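Local coordinates for protein D-glycero-beta-D-manno-heptose-1,7-bisphosphate 7-phosphatase (Mesorhizobium loti, PDB 2O2X) that removes the C-7 phosphate from D-glycero-beta-D-manno-heptose 1,7-bisphosphate, a magnesium-dependent step in the making of ADP-L-glycero-beta-D-manno-heptose, at residues A[14-18]-A[115-120]; A[19-25]-A[111-116]. One frame throughout, in Å; residues are numbered along the deposited sequence.

Interaction 1 of 2, residues A[14-18]-A[115-120]; sequences EPGVW and VLACAY
The phenol oxygen of Tyr-120 is held by two groups of the 14-18 segment: Tyr-120 OH donates to Glu-14 OE1 at 2.6 Å. Gly-16 N in turn gives Tyr-120 OH a weak bond, 3.1 Å long. This polar knot lies where strand 17-21 begins its antiparallel pairing with the last residues of strand 114-118, on the N-terminal flank of the mixed sheet of a HAD-type phosphatase. OE1 offers its anti lone pair, the one turned away from the other oxygen, and the carboxylate is tilted 65° from the phenol ring. Glu-14 suits the place because its chain, extended beyond CG, carries an acceptor to the ring edge, where His-133 adds a weak bond to OE1. A type I turn from Glu-14 to Val-17, closed by Val-17 N to Glu-14 O, folds Gly-16 against the tyrosine. There Gly-16 CA packs on one ring face as a CH-pi contact, 3.6 Å from Tyr-120 CE1; the lack of a side chain lets the backbone lie this close to the ring. Val-17 CG2 reaches Tyr-120 CE2, the two side chains crossing at about a right angle.

Beyond the turn the backbones zip together. Ala-119 N bonds Gly-16 O almost straight (172°), and Trp-18 and Ala-117 form a hydrogen-bonded pair, each N reaching the other's O at 2.9 Å. Val-17 and Cys-118 make the non-hydrogen-bonded pair, their side chains on the face opposite to Trp-18 and Ala-117. Ala-117 CB, small enough to lie beside Trp-18 CB, also touches Phe-94 of helix 91-107 and Thr-79, a probable substrate-binding residue. With CG anti to the backbone N (chi1 173°), the Trp-18 indole turns its edge to strand 114-118 and bonds Glu-20 OE1 through NE1; its CD1 lies 3.9 Å from Val-115 O, which sits in the indole plane.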
ATOM      1  N   GLU A  14       5.802  -5.027 -16.729  1.00 14.98           N
ATOM      2  CA  GLU A  14       7.069  -5.691 -17.019  1.00 17.25           C
ATOM      3  C   GLU A  14       7.080  -6.967 -16.192  1.00 14.82           C
ATOM      4  O   GLU A  14       6.160  -7.183 -15.393  1.00 14.03           O
ATOM      5  CB  GLU A  14       8.268  -4.786 -16.748  1.00 19.84           C
ATOM      6  CG  GLU A  14       8.251  -4.104 -15.445  1.00 17.00           C
ATOM      7  CD  GLU A  14       9.483  -3.232 -15.238  1.00 21.73           C
ATOM      8  OE1 GLU A  14      10.543  -3.775 -14.896  1.00 19.98           O
ATOM      9  OE2 GLU A  14       9.392  -2.005 -15.395  1.00 30.55           O
ATOM     10  N   PRO A  15       8.065  -7.862 -16.402  1.00 14.21           N
ATOM     11  CA  PRO A  15       7.901  -9.178 -15.798  1.00 11.83           C
ATOM     12  C   PRO A  15       7.732  -9.160 -14.270  1.00 10.56           C
ATOM     13  O   PRO A  15       7.097 -10.049 -13.738  1.00 11.61           O
ATOM     14  CB  PRO A  15       9.183  -9.903 -16.184  1.00 13.98           C
ATOM     15  CG  PRO A  15       9.568  -9.238 -17.475  1.00 14.74           C
ATOM     16  CD  PRO A  15       9.262  -7.816 -17.283  1.00 15.47           C
ATOM     17  N   GLY A  16       8.276  -8.152 -13.600  1.00 11.19           N
ATOM     18  CA  GLY A  16       8.177  -8.087 -12.147  1.00  9.52           C
ATOM     19  C   GLY A  16       7.327  -6.956 -11.599  1.00  9.19           C
ATOM     20  O   GLY A  16       7.436  -6.644 -10.417  1.00  8.80           O
ATOM     21  N   VAL A  17       6.463  -6.331 -12.418  1.00  9.11           N
ATOM     22  CA  VAL A  17       5.632  -5.228 -11.956  1.00  8.61           C
ATOM     23  C   VAL A  17       4.193  -5.375 -12.393  1.00  9.77           C
ATOM     24  O   VAL A  17       3.904  -5.497 -13.590  1.00 10.18           O
ATOM     25  CB  VAL A  17       6.155  -3.860 -12.395  1.00 10.81           C
ATOM     26  CG1 VAL A  17       5.264  -2.754 -11.817  1.00 12.88           C
ATOM     27  CG2 VAL A  17       7.609  -3.668 -11.999  1.00 10.99           C
ATOM     28  N   TRP A  18       3.290  -5.307 -11.418  1.00  8.70           N
ATOM     29  CA  TRP A  18       1.849  -5.432 -11.592  1.00  8.82           C
ATOM     30  C   TRP A  18       1.229  -4.100 -11.226  1.00  9.27           C
ATOM     31  O   TRP A  18       1.474  -3.595 -10.119  1.00  8.76           O
ATOM     32  CB  TRP A  18       1.353  -6.514 -10.642  1.00  8.63           C
ATOM     33  CG  TRP A  18      -0.135  -6.747 -10.484  1.00 10.23           C
ATOM     34  CD1 TRP A  18      -1.053  -5.914  -9.940  1.00 10.22           C
ATOM     35  CD2 TRP A  18      -0.832  -7.968 -10.759  1.00 11.11           C
ATOM     36  NE1 TRP A  18      -2.283  -6.500  -9.935  1.00 10.31           N
ATOM     37  CE2 TRP A  18      -2.176  -7.772 -10.410  1.00 10.13           C
ATOM     38  CE3 TRP A  18      -0.448  -9.201 -11.283  1.00 12.85           C
ATOM     39  CZ2 TRP A  18      -3.148  -8.757 -10.587  1.00 14.01           C
ATOM     40  CZ3 TRP A  18      -1.395 -10.175 -11.439  1.00 15.16           C
ATOM     41  CH2 TRP A  18      -2.729  -9.950 -11.098  1.00 13.28           C
ATOM     42  N   VAL A 115      -3.909  -1.179  -7.091  1.00  7.56           N
ATOM     43  CA  VAL A 115      -2.893  -2.096  -6.536  1.00  7.93           C
ATOM     44  C   VAL A 115      -1.643  -2.060  -7.402  1.00  8.87           C
ATOM     45  O   VAL A 115      -1.738  -2.271  -8.621  1.00  8.47           O
ATOM     46  CB  VAL A 115      -3.419  -3.548  -6.488  1.00 10.55           C
ATOM     47  CG1 VAL A 115      -2.331  -4.523  -6.005  1.00 12.11           C
ATOM     48  CG2 VAL A 115      -4.660  -3.644  -5.598  1.00 12.23           C
ATOM     49  N   LEU A 116      -0.485  -1.813  -6.786  1.00  7.78           N
ATOM     50  CA  LEU A 116       0.819  -1.970  -7.425  1.00  7.46           C
ATOM     51  C   LEU A 116       1.626  -2.990  -6.648  1.00  6.56           C
ATOM     52  O   LEU A 116       1.589  -3.018  -5.413  1.00  8.18           O
ATOM     53  CB  LEU A 116       1.595  -0.669  -7.555  1.00  9.54           C
ATOM     54  CG  LEU A 116       0.817   0.470  -8.230  1.00  7.64           C
ATOM     55  CD1 LEU A 116       0.109   1.336  -7.221  1.00  9.23           C
ATOM     56  CD2 LEU A 116       1.773   1.392  -8.996  1.00  9.97           C
ATOM     57  N   ALA A 117       2.321  -3.860  -7.364  1.00  6.14           N
ATOM     58  CA  ALA A 117       3.149  -4.872  -6.749  1.00  7.05           C
ATOM     59  C   ALA A 117       4.440  -5.067  -7.522  1.00  7.16           C
ATOM     60  O   ALA A 117       4.466  -4.963  -8.768  1.00  7.96           O
ATOM     61  CB  ALA A 117       2.405  -6.194  -6.654  1.00  8.15           C
ATOM     62  N   CYS A 118       5.504  -5.320  -6.786  1.00  8.70           N
ATOM     63  CA  CYS A 118       6.858  -5.477  -7.340  1.00  7.36           C
ATOM     64  C   CYS A 118       7.464  -6.792  -6.892  1.00  7.59           C
ATOM     65  O   CYS A 118       7.633  -7.013  -5.695  1.00  9.01           O
ATOM     66  CB  CYS A 118       7.748  -4.339  -6.920  1.00  7.84           C
ATOM     67  SG  CYS A 118       9.394  -4.492  -7.722  1.00 11.51           S
ATOM     68  N   ALA A 119       7.817  -7.648  -7.859  1.00  8.07           N
ATOM     69  CA  ALA A 119       8.352  -8.995  -7.589  1.00  8.81           C
ATOM     70  C   ALA A 119       9.863  -9.035  -7.418  1.00 10.09           C
ATOM     71  O   ALA A 119      10.387  -9.996  -6.848  1.00 11.58           O
ATOM     72  CB  ALA A 119       7.961  -9.927  -8.692  1.00 10.39           C
ATOM     73  N   TYR A 120      10.566  -8.050  -7.960  1.00  9.63           N
ATOM     74  CA  TYR A 120      12.021  -8.127  -8.078  1.00  9.65           C
ATOM     75  C   TYR A 120      12.717  -8.174  -6.724  1.00 10.77           C
ATOM     76  O   TYR A 120      12.384  -7.410  -5.803  1.00 13.26           O
ATOM     77  CB  TYR A 120      12.541  -6.915  -8.831  1.00 10.35           C
ATOM     78  CG  TYR A 120      12.029  -6.773 -10.256  1.00 10.10           C
ATOM     79  CD1 TYR A 120      12.213  -7.784 -11.193  1.00 12.32           C
ATOM     80  CD2 TYR A 120      11.394  -5.608 -10.679  1.00 12.83           C
ATOM     81  CE1 TYR A 120      11.754  -7.639 -12.526  1.00 12.19           C
ATOM     82  CE2 TYR A 120      10.941  -5.457 -12.005  1.00 12.27           C
ATOM     83  CZ  TYR A 120      11.131  -6.469 -12.907  1.00 14.90           C
ATOM     84  OH  TYR A 120      10.669  -6.318 -14.202  1.00 16.02           O
TER

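Interaction 2 of 2, residues A[19-25]-A[111-116]; sequences IERIGGR and FVDMVL
Arg-25 reaches back from the loop after strand 17-21 to Phe-111 and Asp-113. Its CB stays 4.1 Å from Asp-113 OD1. CD lies 3.3 Å from Phe-111 CE1, and the bend at chi3 (-74°) then turns NE toward Asp-113. NE donates to Asp-113 OD1 at 2.7 Å, a nearly straight salt bridge lying in the guanidinium plane. CZ sits above Phe-111 CD1, and the guanidinium stacks off-centre on the ring, planes 28° apart, a cation-pi contact that a long, flat cation is well shaped to make. NH2 bonds Val-112 O at 2.9 Å, coming from above the carbonyl plane, while NH1 lies over the ring face.

This cluster closes the end of an antiparallel ladder in the HAD-type sheet, where Glu-20 and Val-115 form a hydrogen-bonded pair between the non-hydrogen-bonded pairs Ile-19/Leu-116 and Arg-21/Met-114. Asp-113 O accepts twice, from Ile-22 N and from Arg-21 NH1, the latter on a lone pair. A water bridges Arg-21 NH1, Ile-22 O, Arg-25 N and Asp-113 OD1, while OD2 bonds Val-75 N. The branched side chain of Ile-22 sets CG1 3.8 Å from Val-115 CG2 and also touches Leu-102 of helix 91-107.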
ATOM      1  N   ILE A  19       0.404  -3.522 -12.100  1.00  9.61           N
ATOM      2  CA  ILE A  19      -0.275  -2.262 -11.820  1.00 11.08           C
ATOM      3  C   ILE A  19      -1.717  -2.394 -12.277  1.00 12.40           C
ATOM      4  O   ILE A  19      -1.983  -2.676 -13.455  1.00 11.00           O
ATOM      5  CB  ILE A  19       0.375  -1.074 -12.528  1.00 10.22           C
ATOM      6  CG1 ILE A  19       1.866  -1.002 -12.186  1.00 11.89           C
ATOM      7  CG2 ILE A  19      -0.347   0.218 -12.135  1.00 12.34           C
ATOM      8  CD1 ILE A  19       2.605   0.178 -12.789  1.00 14.86           C
ATOM      9  N   GLU A  20      -2.649  -2.201 -11.351  1.00 10.78           N
ATOM     10  CA  GLU A  20      -4.055  -2.536 -11.585  1.00 13.11           C
ATOM     11  C   GLU A  20      -4.950  -1.487 -10.934  1.00 13.74           C
ATOM     12  O   GLU A  20      -4.911  -1.297  -9.712  1.00 11.66           O
ATOM     13  CB  GLU A  20      -4.342  -3.896 -10.942  1.00 13.97           C
ATOM     14  CG  GLU A  20      -5.718  -4.418 -11.113  1.00 18.90           C
ATOM     15  CD  GLU A  20      -5.953  -5.698 -10.355  1.00 16.96           C
ATOM     16  OE1 GLU A  20      -5.140  -6.065  -9.446  1.00 14.38           O
ATOM     17  OE2 GLU A  20      -7.017  -6.292 -10.620  1.00 21.35           O
ATOM     18  N   ARG A  21      -5.789  -0.830 -11.733  1.00 12.34           N
ATOM     19  CA  ARG A  21      -6.834   0.051 -11.209  1.00 12.89           C
ATOM     20  C   ARG A  21      -7.971  -0.832 -10.697  1.00 11.13           C
ATOM     21  O   ARG A  21      -8.342  -1.809 -11.355  1.00 13.42           O
ATOM     22  CB  ARG A  21      -7.319   1.013 -12.293  1.00 12.85           C
ATOM     23  CG  ARG A  21      -8.296   2.066 -11.846  1.00 15.29           C
ATOM     24  CD  ARG A  21      -7.664   3.190 -11.042  1.00 14.94           C
ATOM     25  NE  ARG A  21      -8.591   4.327 -11.016  1.00 23.06           N
ATOM     26  CZ  ARG A  21      -9.611   4.419 -10.180  1.00 22.37           C
ATOM     27  NH1 ARG A  21      -9.828   3.472  -9.278  1.00 22.16           N
ATOM     28  NH2 ARG A  21     -10.413   5.464 -10.230  1.00 27.55           N
ATOM     29  N   ILE A  22      -8.481  -0.535  -9.499  1.00 11.68           N
ATOM     30  CA  ILE A  22      -9.521  -1.332  -8.841  1.00 11.50           C
ATOM     31  C   ILE A  22     -10.801  -0.524  -8.758  1.00 13.33           C
ATOM     32  O   ILE A  22     -10.811   0.586  -8.244  1.00 12.60           O
ATOM     33  CB  ILE A  22      -9.123  -1.706  -7.402  1.00 12.69           C
ATOM     34  CG1 ILE A  22      -7.829  -2.510  -7.373  1.00 11.94           C
ATOM     35  CG2 ILE A  22     -10.228  -2.457  -6.691  1.00 14.15           C
ATOM     36  CD1 ILE A  22      -7.862  -3.834  -8.029  1.00 12.20           C
ATOM     37  N   GLY A  23     -11.900  -1.088  -9.232  1.00 15.95           N
ATOM     38  CA  GLY A  23     -13.202  -0.443  -9.057  1.00 19.37           C
ATOM     39  C   GLY A  23     -13.312   0.693 -10.032  1.00 19.58           C
ATOM     40  O   GLY A  23     -12.422   0.932 -10.852  1.00 22.02           O
ATOM     41  N   GLY A  24     -14.398   1.430  -9.926  1.00 22.61           N
ATOM     42  CA  GLY A  24     -14.671   2.451 -10.933  1.00 25.82           C
ATOM     43  C   GLY A  24     -15.024   3.772 -10.328  1.00 27.31           C
ATOM     44  O   GLY A  24     -15.743   4.558 -10.948  1.00 28.89           O
ATOM     45  N   ARG A  25     -14.540   4.030  -9.113  1.00 24.92           N
ATOM     46  CA  ARG A  25     -14.765   5.326  -8.497  1.00 25.08           C
ATOM     47  C   ARG A  25     -13.964   6.364  -9.251  1.00 25.08           C
ATOM     48  O   ARG A  25     -12.915   6.071  -9.786  1.00 24.81           O
ATOM     49  CB  ARG A  25     -14.412   5.308  -7.030  1.00 23.40           C
ATOM     50  CG  ARG A  25     -15.381   4.509  -6.217  1.00 22.84           C
ATOM     51  CD  ARG A  25     -14.815   4.079  -4.891  1.00 18.39           C
ATOM     52  NE  ARG A  25     -13.829   2.981  -5.013  1.00 16.06           N
ATOM     53  CZ  ARG A  25     -14.117   1.700  -5.205  1.00 17.30           C
ATOM     54  NH1 ARG A  25     -15.371   1.290  -5.358  1.00 18.04           N
ATOM     55  NH2 ARG A  25     -13.130   0.814  -5.301  1.00 13.08           N
ATOM     56  N   PHE A 111     -13.052  -0.640   0.465  1.00 11.87           N
ATOM     57  CA  PHE A 111     -12.442  -0.919  -0.824  1.00 11.83           C
ATOM     58  C   PHE A 111     -11.133  -0.168  -1.018  1.00 11.70           C
ATOM     59  O   PHE A 111     -10.802   0.763  -0.281  1.00 10.22           O
ATOM     60  CB  PHE A 111     -13.411  -0.565  -1.959  1.00 13.85           C
ATOM     61  CG  PHE A 111     -14.121   0.696  -1.747  1.00 17.07           C
ATOM     62  CD1 PHE A 111     -13.525   1.903  -2.035  1.00 17.66           C
ATOM     63  CD2 PHE A 111     -15.404   0.706  -1.204  1.00 18.64           C
ATOM     64  CE1 PHE A 111     -14.198   3.112  -1.821  1.00 23.36           C
ATOM     65  CE2 PHE A 111     -16.074   1.898  -0.998  1.00 22.06           C
ATOM     66  CZ  PHE A 111     -15.475   3.101  -1.302  1.00 20.84           C
ATOM     67  N   VAL A 112     -10.404  -0.604  -2.038  1.00 11.18           N
ATOM     68  CA  VAL A 112      -9.223   0.114  -2.487  1.00  8.78           C
ATOM     69  C   VAL A 112      -9.429   0.515  -3.950  1.00  9.80           C
ATOM     70  O   VAL A 112     -10.393   0.085  -4.608  1.00 10.95           O
ATOM     71  CB  VAL A 112      -7.937  -0.697  -2.312  1.00  9.28           C
ATOM     72  CG1 VAL A 112      -7.824  -1.272  -0.883  1.00 10.92           C
ATOM     73  CG2 VAL A 112      -7.809  -1.793  -3.321  1.00 10.37           C
ATOM     74  N   ASP A 113      -8.535   1.367  -4.440  1.00  8.01           N
ATOM     75  CA  ASP A 113      -8.668   2.000  -5.764  1.00 10.77           C
ATOM     76  C   ASP A 113      -7.551   1.681  -6.750  1.00  9.61           C
ATOM     77  O   ASP A 113      -7.692   1.871  -7.959  1.00  9.35           O
ATOM     78  CB  ASP A 113      -8.814   3.484  -5.549  1.00  9.49           C
ATOM     79  CG  ASP A 113     -10.015   3.794  -4.685  1.00 10.41           C
ATOM     80  OD1 ASP A 113     -11.153   3.525  -5.188  1.00 12.28           O
ATOM     81  OD2 ASP A 113      -9.841   4.211  -3.512  1.00 11.81           O
HETATM   82  N   MSE A 114      -6.429   1.175  -6.251  1.00  9.26           N
HETATM   83  CA  MSE A 114      -5.344   0.771  -7.140  1.00  9.59           C
HETATM   84  C   MSE A 114      -4.453  -0.205  -6.374  1.00  8.63           C
HETATM   85  O   MSE A 114      -4.287  -0.073  -5.146  1.00  9.51           O
HETATM   86  CB  MSE A 114      -4.551   1.982  -7.609  1.00  8.81           C
HETATM   87  CG  MSE A 114      -3.445   1.672  -8.577  1.00  8.23           C
HETATM   88 SE   MSE A 114      -2.585   3.199  -9.380  0.75 12.65          SE
HETATM   89  CE  MSE A 114      -3.925   3.601 -10.702  1.00 18.85           C
ATOM     90  N   VAL A 115      -3.909  -1.179  -7.091  1.00  7.56           N
ATOM     91  CA  VAL A 115      -2.893  -2.096  -6.536  1.00  7.93           C
ATOM     92  C   VAL A 115      -1.643  -2.060  -7.402  1.00  8.87           C
ATOM     93  O   VAL A 115      -1.738  -2.271  -8.621  1.00  8.47           O
ATOM     94  CB  VAL A 115      -3.419  -3.548  -6.488  1.00 10.55           C
ATOM     95  CG1 VAL A 115      -2.331  -4.523  -6.005  1.00 12.11           C
ATOM     96  CG2 VAL A 115      -4.660  -3.644  -5.598  1.00 12.23           C
ATOM     97  N   LEU A 116      -0.485  -1.813  -6.786  1.00  7.78           N
ATOM     98  CA  LEU A 116       0.819  -1.970  -7.425  1.00  7.46           C
ATOM     99  C   LEU A 116       1.626  -2.990  -6.648  1.00  6.56           C
ATOM    100  O   LEU A 116       1.589  -3.018  -5.413  1.00  8.18           O
ATOM    101  CB  LEU A 116       1.595  -0.669  -7.555  1.00  9.54           C
ATOM    102  CG  LEU A 116       0.817   0.470  -8.230  1.00  7.64           C
ATOM    103  CD1 LEU A 116       0.109   1.336  -7.221  1.00  9.23           C
ATOM    104  CD2 LEU A 116       1.773   1.392  -8.996  1.00  9.97           C
TER
HETATM  105  O   HOH W   1     -11.929   2.921  -7.761  1.00 13.52           O

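From the N terminus, the chain turns at residues 14-17 and runs out along strand 17-21, passing first through the 14-18 side of interaction 1 and then the 19-25 side of interaction 2. It next builds strands 34-36 and 75-80 and helices 62-71, 82-85 and 91-107 before returning as 111-120. Interaction 2 closes the inner loop, from residue 25 to 111, and interaction 1 the outer one, from 18 to 115; the inner lies within the outer, as successive rungs of one antiparallel pairing do, and the two share Val-115 and Leu-116. Together they pair strand 17-21 along strand 114-118, which in turn lies parallel to 75-80, so the N-terminal strands are joined to the parallel part of the sheet.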